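Local coordinates for peroxisomal catalase A (Saccharomyces cerevisiae, PDB 1A4E), which probably degrades the hydrogen peroxide made by peroxisomal oxidases to water and oxygen, working as a heme-containing homotetramer, at residues B[67-72]-B[296-301]; B[104-109]-B[234-239]; B[219-224]-B[258-263]; B[247-252]-B[302-307]. All coordinates share one frame; numbering follows the deposited sequence.

Interaction 1 of 4, residues B[67-72]-B[296-301]; sequences EVTDDI and VGKIVL
Glu67 and Lys298 form an antiparallel hydrogen-bonded pair, each backbone N giving to the other's O; Glu67 N lies 2.9 Å from Lys298 O. Beyond the pair, strand 59-68 ends and the chain turns over Val296, whose O takes two bonds. Thr69 N, 3.1 Å from Val296 O, arrives in the carbonyl plane on a lone pair, while Asp70 N, also 3.1 Å from Val296 O, comes from above that plane, 41° out of it. Thr69 OG1, placed between its own N and carbonyl carbon (chi1 58°), gives to Asp70 OD1 at 3.0 Å and rests 3.3 Å from Gly297 CA. Asp70 OD1 also has a salt bridge to Arg295. Thr69 CG2 packs 3.9 Å from Lys298 CG. An alanine in place of Thr69 would probably leave Asp70 without its neighbour's hydroxyl and open a gap beside Gly297 and Lys298. The charged ends are paired outside, Glu67 with Arg87 and Lys298 with Asp222. On the apolar side, Ile72 CD1 meets Val296 CG1 at 3.6 Å, the two side chains at about a right angle. Val296 and Gly297, both opposite Val262, form a classic beta bulge in the antiparallel sheet of the catalase fold.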
loop_
_atom_site.group_PDB
_atom_site.type_symbol
_atom_site.label_atom_id
_atom_site.label_comp_id
_atom_site.label_asym_id
_atom_site.label_seq_id
_atom_site.Cartn_x
_atom_site.Cartn_y
_atom_site.Cartn_z
ATOM N N GLU B 67 20.392 -10.518 31.196
ATOM C CA GLU B 67 21.366 -10.140 32.209
ATOM C C GLU B 67 22.657 -10.905 31.952
ATOM O O GLU B 67 22.617 -12.115 31.761
ATOM C CB GLU B 67 20.848 -10.488 33.595
ATOM C CG GLU B 67 21.714 -9.877 34.696
ATOM C CD GLU B 67 21.274 -10.216 36.112
ATOM O OE1 GLU B 67 20.139 -9.915 36.478
ATOM O OE2 GLU B 67 22.073 -10.781 36.853
ATOM N N VAL B 68 23.812 -10.235 31.921
ATOM C CA VAL B 68 25.101 -10.904 31.764
ATOM C C VAL B 68 25.456 -11.546 33.102
ATOM O O VAL B 68 25.364 -10.900 34.146
ATOM C CB VAL B 68 26.208 -9.896 31.385
ATOM C CG1 VAL B 68 27.536 -10.616 31.208
ATOM C CG2 VAL B 68 25.837 -9.190 30.097
ATOM N N THR B 69 25.814 -12.830 33.118
ATOM C CA THR B 69 26.214 -13.471 34.367
ATOM C C THR B 69 27.651 -13.975 34.306
ATOM O O THR B 69 28.258 -14.260 35.337
ATOM C CB THR B 69 25.248 -14.641 34.709
ATOM O OG1 THR B 69 25.248 -15.575 33.640
ATOM C CG2 THR B 69 23.841 -14.124 34.961
ATOM N N ASP B 70 28.231 -14.091 33.108
ATOM C CA ASP B 70 29.599 -14.554 32.955
ATOM C C ASP B 70 30.342 -13.741 31.914
ATOM O O ASP B 70 29.768 -13.225 30.951
ATOM C CB ASP B 70 29.654 -16.009 32.516
ATOM C CG ASP B 70 28.980 -16.972 33.476
ATOM O OD1 ASP B 70 27.766 -17.105 33.383
ATOM O OD2 ASP B 70 29.658 -17.583 34.304
ATOM N N ASP B 71 31.655 -13.646 32.113
ATOM C CA ASP B 71 32.497 -12.904 31.205
ATOM C C ASP B 71 32.737 -13.643 29.898
ATOM O O ASP B 71 33.158 -14.801 29.905
ATOM C CB ASP B 71 33.834 -12.610 31.871
ATOM C CG ASP B 71 34.712 -11.704 31.022
ATOM O OD1 ASP B 71 34.234 -10.653 30.616
ATOM O OD2 ASP B 71 35.858 -12.049 30.750
ATOM N N ILE B 72 32.380 -12.987 28.786
ATOM C CA ILE B 72 32.697 -13.463 27.451
ATOM C C ILE B 72 33.286 -12.306 26.655
ATOM O O ILE B 72 33.250 -12.326 25.424
ATOM C CB ILE B 72 31.470 -14.017 26.628
ATOM C CG1 ILE B 72 30.334 -13.008 26.517
ATOM C CG2 ILE B 72 31.032 -15.332 27.275
ATOM C CD1 ILE B 72 29.443 -13.357 25.304
ATOM N N VAL B 296 26.856 -17.536 29.206
ATOM C CA VAL B 296 26.863 -16.110 28.931
ATOM C C VAL B 296 25.964 -15.339 29.888
ATOM O O VAL B 296 26.435 -14.420 30.560
ATOM C CB VAL B 296 26.404 -15.842 27.485
ATOM C CG1 VAL B 296 26.540 -14.349 27.182
ATOM C CG2 VAL B 296 27.245 -16.637 26.504
ATOM N N GLY B 297 24.670 -15.676 29.957
ATOM C CA GLY B 297 23.755 -14.933 30.806
ATOM C C GLY B 297 22.346 -15.483 30.849
ATOM O O GLY B 297 22.142 -16.667 30.616
ATOM N N LYS B 298 21.352 -14.634 31.140
ATOM C CA LYS B 298 19.961 -15.062 31.298
ATOM C C LYS B 298 18.975 -14.213 30.521
ATOM O O LYS B 298 19.187 -13.013 30.354
ATOM C CB LYS B 298 19.450 -14.969 32.731
ATOM C CG LYS B 298 20.337 -15.465 33.845
ATOM C CD LYS B 298 19.567 -16.366 34.808
ATOM C CE LYS B 298 19.157 -17.677 34.131
ATOM N NZ LYS B 298 19.002 -18.734 35.112
ATOM N N ILE B 299 17.877 -14.815 30.064
ATOM C CA ILE B 299 16.766 -14.062 29.513
ATOM C C ILE B 299 15.595 -14.354 30.451
ATOM O O ILE B 299 15.232 -15.512 30.646
ATOM C CB ILE B 299 16.454 -14.525 28.065
ATOM C CG1 ILE B 299 17.587 -14.066 27.142
ATOM C CG2 ILE B 299 15.099 -13.969 27.605
ATOM C CD1 ILE B 299 17.460 -14.549 25.685
ATOM N N VAL B 300 15.029 -13.328 31.099
ATOM C CA VAL B 300 13.842 -13.474 31.937
ATOM C C VAL B 300 12.718 -12.703 31.245
ATOM O O VAL B 300 12.923 -11.573 30.802
ATOM C CB VAL B 300 14.066 -12.876 33.356
ATOM C CG1 VAL B 300 12.839 -13.132 34.229
ATOM C CG2 VAL B 300 15.281 -13.500 34.003
ATOM N N LEU B 301 11.535 -13.295 31.081
ATOM C CA LEU B 301 10.403 -12.570 30.526
ATOM C C LEU B 301 9.447 -12.309 31.682
ATOM O O LEU B 301 8.866 -13.221 32.270
ATOM C CB LEU B 301 9.731 -13.399 29.433
ATOM C CG LEU B 301 10.551 -13.740 28.189
ATOM C CD1 LEU B 301 9.679 -14.544 27.257
ATOM C CD2 LEU B 301 11.035 -12.483 27.481
#

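Interaction 2 of 4, residues B[104-109]-B[234-239]; sequences ADTVRD and TKIAGS
Ala104 and Ala237 meet methyl to methyl, CB to CB at 3.8 Å, where the loop between strands 87-95 and 112-119 touches helix 230-239. The other apolar contact is made by Thr106, whose CG2 lies 3.9 Å from Ile236 CG2, the two side chains crossing at about a right angle. Ile236 presents this branch because CG2 is anti to its backbone N and CG1 anti to the carbonyl carbon (chi1 -65°). Both residues also touch Tyr243 of the following helix, which extends the apolar patch beyond the two segments.

The polar part centres on the hydroxyl of Thr106. With OG1 between the backbone N and the carbonyl carbon (chi1 59°), it reaches the helix backbone near Ala237. Thr106 OG1 is 3.3 Å from Ala237 N, but the angle is too poor for a hydrogen bond; its partner is the backbone O of Ala233, one helical turn earlier. The same oxygen packs 3.7 Å from Ile236 CB and 3.9 Å from Ala237 CB, wedged between the two residues. Asp105 turns to other partners, its carboxylate bonded to His58 and to the backbone N of Gln245. On the helix, Thr234 packs on Ser239 of a second subunit.

No hydrogen bond or salt bridge joins the two six-residue segments. Their contact is one of small methyl groups and a buried threonine hydroxyl satisfied by the preceding turn of the helix, so the loop is held against the helix by close fit, with the bond from Thr106 to Ala233 O as a polar tie to the same helix.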
loop_
_atom_site.group_PDB
_atom_site.type_symbol
_atom_site.label_atom_id
_atom_site.label_comp_id
_atom_site.label_asym_id
_atom_site.label_seq_id
_atom_site.Cartn_x
_atom_site.Cartn_y
_atom_site.Cartn_z
ATOM N N ALA B 104 -4.085 -22.891 15.436
ATOM C CA ALA B 104 -3.855 -23.327 16.804
ATOM C C ALA B 104 -2.425 -23.328 17.289
ATOM O O ALA B 104 -1.471 -23.467 16.534
ATOM C CB ALA B 104 -4.374 -24.729 16.999
ATOM N N ASP B 105 -2.294 -23.179 18.601
ATOM C CA ASP B 105 -1.003 -23.188 19.259
ATOM C C ASP B 105 -0.299 -24.523 19.343
ATOM O O ASP B 105 0.923 -24.594 19.205
ATOM C CB ASP B 105 -1.143 -22.660 20.677
ATOM C CG ASP B 105 -1.125 -21.149 20.783
ATOM O OD1 ASP B 105 -0.753 -20.473 19.829
ATOM O OD2 ASP B 105 -1.466 -20.644 21.843
ATOM N N THR B 106 -1.078 -25.577 19.600
ATOM C CA THR B 106 -0.513 -26.902 19.794
ATOM C C THR B 106 -0.612 -27.787 18.554
ATOM O O THR B 106 -1.330 -28.786 18.517
ATOM C CB THR B 106 -1.210 -27.562 21.038
ATOM O OG1 THR B 106 -2.606 -27.628 20.780
ATOM C CG2 THR B 106 -0.949 -26.787 22.326
ATOM N N VAL B 107 0.075 -27.359 17.489
ATOM C CA VAL B 107 0.204 -28.153 16.268
ATOM C C VAL B 107 1.656 -28.614 16.156
ATOM O O VAL B 107 2.514 -28.162 16.916
ATOM C CB VAL B 107 -0.135 -27.359 14.960
ATOM C CG1 VAL B 107 -1.612 -27.020 14.968
ATOM C CG2 VAL B 107 0.742 -26.114 14.830
ATOM N N ARG B 108 1.981 -29.525 15.240
ATOM C CA ARG B 108 3.364 -29.912 15.038
ATOM C C ARG B 108 3.970 -28.896 14.092
ATOM O O ARG B 108 3.435 -28.602 13.027
ATOM C CB ARG B 108 3.430 -31.319 14.447
ATOM C CG ARG B 108 4.782 -31.708 13.858
ATOM C CD ARG B 108 4.869 -33.209 13.673
ATOM N NE ARG B 108 5.273 -33.760 14.954
ATOM C CZ ARG B 108 4.527 -34.605 15.650
ATOM N NH1 ARG B 108 3.349 -35.030 15.230
ATOM N NH2 ARG B 108 4.967 -34.986 16.826
ATOM N N ASP B 109 5.087 -28.344 14.549
ATOM C CA ASP B 109 5.855 -27.352 13.810
ATOM C C ASP B 109 7.130 -27.062 14.582
ATOM O O ASP B 109 7.209 -27.384 15.768
ATOM C CB ASP B 109 5.095 -26.025 13.664
ATOM C CG ASP B 109 4.637 -25.657 12.260
ATOM O OD1 ASP B 109 5.006 -26.308 11.282
ATOM O OD2 ASP B 109 3.896 -24.688 12.149
ATOM N N THR B 234 -3.591 -32.426 19.507
ATOM C CA THR B 234 -4.761 -32.346 18.639
ATOM C C THR B 234 -6.014 -32.042 19.465
ATOM O O THR B 234 -6.851 -31.263 19.007
ATOM C CB THR B 234 -4.894 -33.689 17.870
ATOM O OG1 THR B 234 -3.740 -33.756 17.046
ATOM C CG2 THR B 234 -6.127 -33.813 16.999
ATOM N N LYS B 235 -6.164 -32.605 20.681
ATOM C CA LYS B 235 -7.306 -32.316 21.546
ATOM C C LYS B 235 -7.324 -30.880 22.042
ATOM O O LYS B 235 -8.380 -30.242 22.050
ATOM C CB LYS B 235 -7.314 -33.232 22.758
ATOM C CG LYS B 235 -7.851 -34.595 22.395
ATOM C CD LYS B 235 -7.630 -35.561 23.547
ATOM C CE LYS B 235 -8.279 -36.913 23.256
ATOM N NZ LYS B 235 -7.946 -37.858 24.305
ATOM N N ILE B 236 -6.154 -30.357 22.435
ATOM C CA ILE B 236 -6.044 -28.975 22.881
ATOM C C ILE B 236 -6.204 -28.024 21.688
ATOM O O ILE B 236 -6.726 -26.927 21.858
ATOM C CB ILE B 236 -4.673 -28.777 23.591
ATOM C CG1 ILE B 236 -4.618 -29.613 24.863
ATOM C CG2 ILE B 236 -4.489 -27.325 23.978
ATOM C CD1 ILE B 236 -3.255 -29.579 25.592
ATOM N N ALA B 237 -5.834 -28.405 20.459
ATOM C CA ALA B 237 -6.009 -27.537 19.298
ATOM C C ALA B 237 -7.474 -27.212 18.982
ATOM O O ALA B 237 -7.774 -26.175 18.378
ATOM C CB ALA B 237 -5.380 -28.199 18.089
ATOM N N GLY B 238 -8.401 -28.084 19.404
ATOM C CA GLY B 238 -9.823 -27.858 19.205
ATOM C C GLY B 238 -10.465 -27.175 20.402
ATOM O O GLY B 238 -11.283 -26.266 20.269
ATOM N N SER B 239 -10.065 -27.633 21.586
ATOM C CA SER B 239 -10.559 -27.147 22.866
ATOM C C SER B 239 -10.122 -25.727 23.239
ATOM O O SER B 239 -10.888 -24.925 23.773
ATOM C CB SER B 239 -10.094 -28.173 23.891
ATOM O OG SER B 239 -10.326 -27.789 25.231
#

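Interaction 3 of 4, residues B[219-224]-B[258-263]; sequences IKTDQG and PSWTVY
Two neighbouring antiparallel strands of the catalase sheet, 212-221 and 259-267, meet where the first strand ends in a polar turn. Lys220 and Thr261 are the hydrogen-bonded pair, joined by two backbone bonds. After the strand, Asp222 binds two hydroxyls with separate oxygens: Thr261 OG1 gives to the syn lone pair of Asp222 OD1 at 2.7 Å, and Ser259 OG to the anti side of Asp222 OD2 at 2.8 Å, the oxygen that also meets Lys298. Gln223, bent at chi2 (67°), lays its amide along the backbone of Ser259: Ser259 N gives an almost straight bond to Gln223 OE1 at 2.9 Å, and Gln223 NE2 gives to Ser259 O at 3.1 Å. Asp222 N reaches that same Ser259 O from the opposite face of its plane. On the face of Ile219 and Trp260, Ile219 CG2 lies 3.5 Å from Trp260 CB, and the backbone CA of Thr221 lies 3.4 Å from Trp260 CD1. Trp260 NE1 is hydrogen-bonded to Met195 O, which would help to hold the ring's orientation. Elsewhere Lys220 CG packs 3.7 Å from Tyr263 CD1. Thr221 OG1, also hydrogen-bonded to Arg193 O, accepts from Gln223 N, the mark of an ST turn, here ending an antiparallel strand.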
loop_
_atom_site.group_PDB
_atom_site.type_symbol
_atom_site.label_atom_id
_atom_site.label_comp_id
_atom_site.label_asym_id
_atom_site.label_seq_id
_atom_site.Cartn_x
_atom_site.Cartn_y
_atom_site.Cartn_z
ATOM N N ILE B 219 19.883 -21.295 23.905
ATOM C CA ILE B 219 19.078 -20.621 24.911
ATOM C C ILE B 219 18.266 -21.740 25.558
ATOM O O ILE B 219 17.242 -22.194 25.054
ATOM C CB ILE B 219 18.190 -19.544 24.214
ATOM C CG1 ILE B 219 19.047 -18.535 23.445
ATOM C CG2 ILE B 219 17.407 -18.793 25.277
ATOM C CD1 ILE B 219 18.276 -17.354 22.828
ATOM N N LYS B 220 18.769 -22.214 26.694
ATOM C CA LYS B 220 18.202 -23.357 27.392
ATOM C C LYS B 220 17.159 -23.011 28.437
ATOM O O LYS B 220 17.429 -22.229 29.344
ATOM C CB LYS B 220 19.323 -24.142 28.068
ATOM C CG LYS B 220 20.456 -24.620 27.171
ATOM C CD LYS B 220 19.953 -25.629 26.170
ATOM C CE LYS B 220 20.991 -26.704 25.919
ATOM N NZ LYS B 220 21.343 -27.384 27.157
ATOM N N THR B 221 15.968 -23.608 28.371
ATOM C CA THR B 221 14.931 -23.326 29.351
ATOM C C THR B 221 15.229 -23.800 30.768
ATOM O O THR B 221 15.589 -24.952 31.020
ATOM C CB THR B 221 13.593 -23.928 28.848
ATOM O OG1 THR B 221 12.677 -23.703 29.908
ATOM C CG2 THR B 221 13.640 -25.403 28.490
ATOM N N ASP B 222 15.082 -22.864 31.705
ATOM C CA ASP B 222 15.250 -23.172 33.115
ATOM C C ASP B 222 14.037 -23.877 33.696
ATOM O O ASP B 222 14.100 -24.388 34.811
ATOM C CB ASP B 222 15.512 -21.897 33.903
ATOM C CG ASP B 222 16.759 -21.133 33.473
ATOM O OD1 ASP B 222 17.656 -21.694 32.847
ATOM O OD2 ASP B 222 16.822 -19.945 33.763
ATOM N N GLN B 223 12.932 -23.918 32.946
ATOM C CA GLN B 223 11.731 -24.628 33.351
ATOM C C GLN B 223 11.806 -26.095 32.950
ATOM O O GLN B 223 11.045 -26.920 33.451
ATOM C CB GLN B 223 10.492 -24.010 32.702
ATOM C CG GLN B 223 10.116 -22.599 33.156
ATOM C CD GLN B 223 11.106 -21.510 32.772
ATOM O OE1 GLN B 223 11.704 -20.848 33.615
ATOM N NE2 GLN B 223 11.318 -21.309 31.478
ATOM N N GLY B 224 12.723 -26.451 32.045
ATOM C CA GLY B 224 12.878 -27.820 31.585
ATOM C C GLY B 224 12.025 -28.121 30.360
ATOM O O GLY B 224 10.972 -27.515 30.155
ATOM N N PRO B 258 9.170 -16.900 33.252
ATOM C CA PRO B 258 10.021 -17.886 32.596
ATOM C C PRO B 258 11.425 -17.372 32.335
ATOM O O PRO B 258 11.612 -16.213 31.960
ATOM C CB PRO B 258 9.258 -18.235 31.342
ATOM C CG PRO B 258 8.557 -16.948 30.993
ATOM C CD PRO B 258 8.098 -16.466 32.362
ATOM N N SER B 259 12.429 -18.204 32.582
ATOM C CA SER B 259 13.785 -17.806 32.264
ATOM C C SER B 259 14.514 -18.886 31.483
ATOM O O SER B 259 14.139 -20.056 31.448
ATOM C CB SER B 259 14.546 -17.469 33.547
ATOM O OG SER B 259 14.507 -18.538 34.476
ATOM N N TRP B 260 15.539 -18.432 30.779
ATOM C CA TRP B 260 16.367 -19.275 29.944
ATOM C C TRP B 260 17.813 -18.908 30.238
ATOM O O TRP B 260 18.115 -17.755 30.552
ATOM C CB TRP B 260 16.081 -19.015 28.463
ATOM C CG TRP B 260 14.736 -19.503 27.926
ATOM C CD1 TRP B 260 14.661 -20.680 27.229
ATOM C CD2 TRP B 260 13.505 -18.898 28.065
ATOM N NE1 TRP B 260 13.396 -20.844 26.934
ATOM C CE2 TRP B 260 12.675 -19.818 27.404
ATOM C CE3 TRP B 260 12.958 -17.745 28.634
ATOM C CZ2 TRP B 260 11.302 -19.611 27.304
ATOM C CZ3 TRP B 260 11.583 -17.534 28.530
ATOM C CH2 TRP B 260 10.764 -18.458 27.875
ATOM N N THR B 261 18.730 -19.878 30.207
ATOM C CA THR B 261 20.148 -19.596 30.364
ATOM C C THR B 261 20.754 -19.640 28.964
ATOM O O THR B 261 20.504 -20.559 28.190
ATOM C CB THR B 261 20.801 -20.652 31.268
ATOM O OG1 THR B 261 20.118 -20.608 32.508
ATOM C CG2 THR B 261 22.263 -20.384 31.530
ATOM N N VAL B 262 21.535 -18.616 28.623
ATOM C CA VAL B 262 22.177 -18.498 27.328
ATOM C C VAL B 262 23.606 -19.028 27.387
ATOM O O VAL B 262 24.396 -18.666 28.255
ATOM C CB VAL B 262 22.159 -17.006 26.899
ATOM C CG1 VAL B 262 22.757 -16.846 25.511
ATOM C CG2 VAL B 262 20.733 -16.493 26.882
ATOM N N TYR B 263 23.954 -19.894 26.439
ATOM C CA TYR B 263 25.280 -20.482 26.318
ATOM C C TYR B 263 25.749 -20.331 24.885
ATOM O O TYR B 263 24.940 -20.093 23.992
ATOM C CB TYR B 263 25.320 -21.984 26.585
ATOM C CG TYR B 263 24.836 -22.446 27.943
ATOM C CD1 TYR B 263 23.484 -22.763 28.129
ATOM C CD2 TYR B 263 25.742 -22.569 28.996
ATOM C CE1 TYR B 263 23.039 -23.195 29.378
ATOM C CE2 TYR B 263 25.302 -23.000 30.248
ATOM C CZ TYR B 263 23.951 -23.304 30.428
ATOM O OH TYR B 263 23.512 -23.705 31.669
#

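Interaction 4 of 4, residues B[247-252]-B[302-307]; sequences DLFEAI and NENPLN
Asn304 lays its amide flat over one face of the Phe249 ring, the two planes only 6° apart. Its ND2 sits 3.4 Å above the ring plane, over the centre, while Asn304 CG is 3.5 Å from Phe249 CD1. In the amide plane, ND2 also gives a hydrogen bond to the backbone: Asn304 ND2 to Phe249 O is 3.0 Å, with an angle of 164° at the hydrogen. The same residue thus supplies both the ring and the acceptor that fix how the amide is turned. Phe249 CG is anti to its backbone N (chi1 -168°), which turns one ring face to the amide of Asn304. An alanine here takes away the ring and would probably leave a gap against the amide, which would be freer to turn.

Beside this stack, Ile252 fills the angle between helix and strand end. Its CG2 lies 3.5 Å from Asn302 C and 3.5 Å from Glu303 N, passing over the peptide link, and Ile252 CD1 is 3.8 Å from Asn304 OD1. Ala62 and Pro258 continue this buried side.

The outer side is looser. The side chains of Asn302 and Glu303 leave the backbone away from the helix, coming no nearer to it than 5.3 Å, and Glu303 is exposed. Beyond Asn304, the chain turns toward the next subunit, where Pro305 O bonds to Gln154 of that neighbour and Phe249 packs on its Thr155. Asn302 and Glu303, both opposite Phe63, form a classic beta bulge at the end of strand 294-303, with helix 243-253 packed against it.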
loop_
_atom_site.group_PDB
_atom_site.type_symbol
_atom_site.label_atom_id
_atom_site.label_comp_id
_atom_site.label_asym_id
_atom_site.label_seq_id
_atom_site.Cartn_x
_atom_site.Cartn_y
_atom_site.Cartn_z
ATOM N N ASP B 247 -0.994 -19.602 28.405
ATOM C CA ASP B 247 0.010 -20.065 29.339
ATOM C C ASP B 247 1.066 -18.997 29.630
ATOM O O ASP B 247 1.391 -18.746 30.793
ATOM C CB ASP B 247 0.665 -21.324 28.769
ATOM C CG ASP B 247 1.819 -21.819 29.632
ATOM O OD1 ASP B 247 1.587 -22.486 30.639
ATOM O OD2 ASP B 247 2.957 -21.501 29.311
ATOM N N LEU B 248 1.600 -18.370 28.570
ATOM C CA LEU B 248 2.610 -17.344 28.713
ATOM C C LEU B 248 2.063 -16.122 29.426
ATOM O O LEU B 248 2.709 -15.622 30.354
ATOM C CB LEU B 248 3.135 -16.949 27.337
ATOM C CG LEU B 248 4.253 -15.907 27.272
ATOM C CD1 LEU B 248 5.491 -16.372 28.030
ATOM C CD2 LEU B 248 4.593 -15.670 25.819
ATOM N N PHE B 249 0.855 -15.683 29.032
ATOM C CA PHE B 249 0.231 -14.503 29.626
ATOM C C PHE B 249 -0.012 -14.692 31.116
ATOM O O PHE B 249 0.374 -13.838 31.910
ATOM C CB PHE B 249 -1.121 -14.187 28.958
ATOM C CG PHE B 249 -1.628 -12.807 29.367
ATOM C CD1 PHE B 249 -1.195 -11.686 28.650
ATOM C CD2 PHE B 249 -2.471 -12.653 30.477
ATOM C CE1 PHE B 249 -1.598 -10.410 29.048
ATOM C CE2 PHE B 249 -2.866 -11.375 30.868
ATOM C CZ PHE B 249 -2.428 -10.256 30.156
ATOM N N GLU B 250 -0.649 -15.804 31.502
ATOM C CA GLU B 250 -0.928 -16.075 32.900
ATOM C C GLU B 250 0.307 -16.335 33.743
ATOM O O GLU B 250 0.323 -15.921 34.898
ATOM C CB GLU B 250 -1.862 -17.261 33.020
ATOM C CG GLU B 250 -3.276 -16.857 32.633
ATOM C CD GLU B 250 -4.295 -17.987 32.580
ATOM O OE1 GLU B 250 -3.937 -19.149 32.792
ATOM O OE2 GLU B 250 -5.458 -17.702 32.301
ATOM N N ALA B 251 1.358 -16.975 33.205
ATOM C CA ALA B 251 2.577 -17.203 33.967
ATOM C C ALA B 251 3.198 -15.884 34.410
ATOM O O ALA B 251 3.496 -15.701 35.590
ATOM C CB ALA B 251 3.583 -17.960 33.118
ATOM N N ILE B 252 3.303 -14.925 33.480
ATOM C CA ILE B 252 3.846 -13.603 33.777
ATOM C C ILE B 252 2.897 -12.795 34.666
ATOM O O ILE B 252 3.332 -12.090 35.576
ATOM C CB ILE B 252 4.133 -12.894 32.420
ATOM C CG1 ILE B 252 5.265 -13.630 31.711
ATOM C CG2 ILE B 252 4.542 -11.437 32.635
ATOM C CD1 ILE B 252 5.533 -13.187 30.267
ATOM N N ASN B 302 9.303 -11.029 32.027
ATOM C CA ASN B 302 8.552 -10.638 33.205
ATOM C C ASN B 302 7.473 -9.582 33.005
ATOM O O ASN B 302 6.952 -9.042 33.986
ATOM C CB ASN B 302 9.554 -10.157 34.255
ATOM C CG ASN B 302 10.334 -8.900 33.883
ATOM O OD1 ASN B 302 10.276 -8.365 32.773
ATOM N ND2 ASN B 302 11.098 -8.403 34.851
ATOM N N GLU B 303 7.120 -9.280 31.752
ATOM C CA GLU B 303 6.147 -8.242 31.461
ATOM C C GLU B 303 5.316 -8.557 30.230
ATOM O O GLU B 303 5.826 -8.819 29.145
ATOM C CB GLU B 303 6.872 -6.923 31.252
ATOM C CG GLU B 303 5.962 -5.709 31.221
ATOM C CD GLU B 303 6.642 -4.436 30.731
ATOM O OE1 GLU B 303 7.738 -4.113 31.186
ATOM O OE2 GLU B 303 6.066 -3.764 29.874
ATOM N N ASN B 304 3.998 -8.564 30.415
ATOM C CA ASN B 304 3.074 -8.743 29.314
ATOM C C ASN B 304 2.896 -7.464 28.497
ATOM O O ASN B 304 2.963 -6.363 29.052
ATOM C CB ASN B 304 1.740 -9.190 29.865
ATOM C CG ASN B 304 1.714 -10.667 30.202
ATOM O OD1 ASN B 304 2.233 -11.512 29.472
ATOM N ND2 ASN B 304 1.077 -11.016 31.316
ATOM N N PRO B 305 2.686 -7.529 27.174
ATOM C CA PRO B 305 2.306 -6.388 26.341
ATOM C C PRO B 305 0.989 -5.775 26.799
ATOM O O PRO B 305 0.137 -6.478 27.348
ATOM C CB PRO B 305 2.230 -6.952 24.930
ATOM C CG PRO B 305 3.184 -8.124 24.983
ATOM C CD PRO B 305 2.852 -8.720 26.345
ATOM N N LEU B 306 0.844 -4.455 26.634
ATOM C CA LEU B 306 -0.426 -3.791 26.907
ATOM C C LEU B 306 -1.383 -3.972 25.738
ATOM O O LEU B 306 -2.591 -4.123 25.912
ATOM C CB LEU B 306 -0.211 -2.311 27.142
ATOM C CG LEU B 306 0.545 -1.933 28.403
ATOM C CD1 LEU B 306 0.812 -0.447 28.391
ATOM C CD2 LEU B 306 -0.260 -2.329 29.631
ATOM N N ASN B 307 -0.842 -4.009 24.521
ATOM C CA ASN B 307 -1.663 -4.152 23.337
ATOM C C ASN B 307 -0.938 -5.078 22.383
ATOM O O ASN B 307 0.158 -4.792 21.900
ATOM C CB ASN B 307 -1.888 -2.765 22.714
ATOM C CG ASN B 307 -2.927 -2.772 21.614
ATOM O OD1 ASN B 307 -4.133 -2.644 21.820
ATOM N ND2 ASN B 307 -2.434 -2.945 20.399
#

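Interactions 1, 3 and 4 share one sheet, whereas interaction 2 stands apart. Interactions 1 and 3, with centres 10 Å apart, occupy neighbouring strands and are tied by Lys298 NZ to Asp222 OD2 at 2.8 Å. Interaction 4 follows interaction 1 along strand 294-303, their centres 21 Å apart, and Ile252 CG1 packs 3.7 Å from Leu301 O. Interaction 2 comes within about 7 Å, nearest atoms, of interaction 4; helix 230-239 leads on to helix 243-253, and both contacts touch a second subunit. Interaction 3 approaches the catalytic centre: the side chain of Ile219 is about 10 Å from that of Asn129 and about 11 Å from a heme.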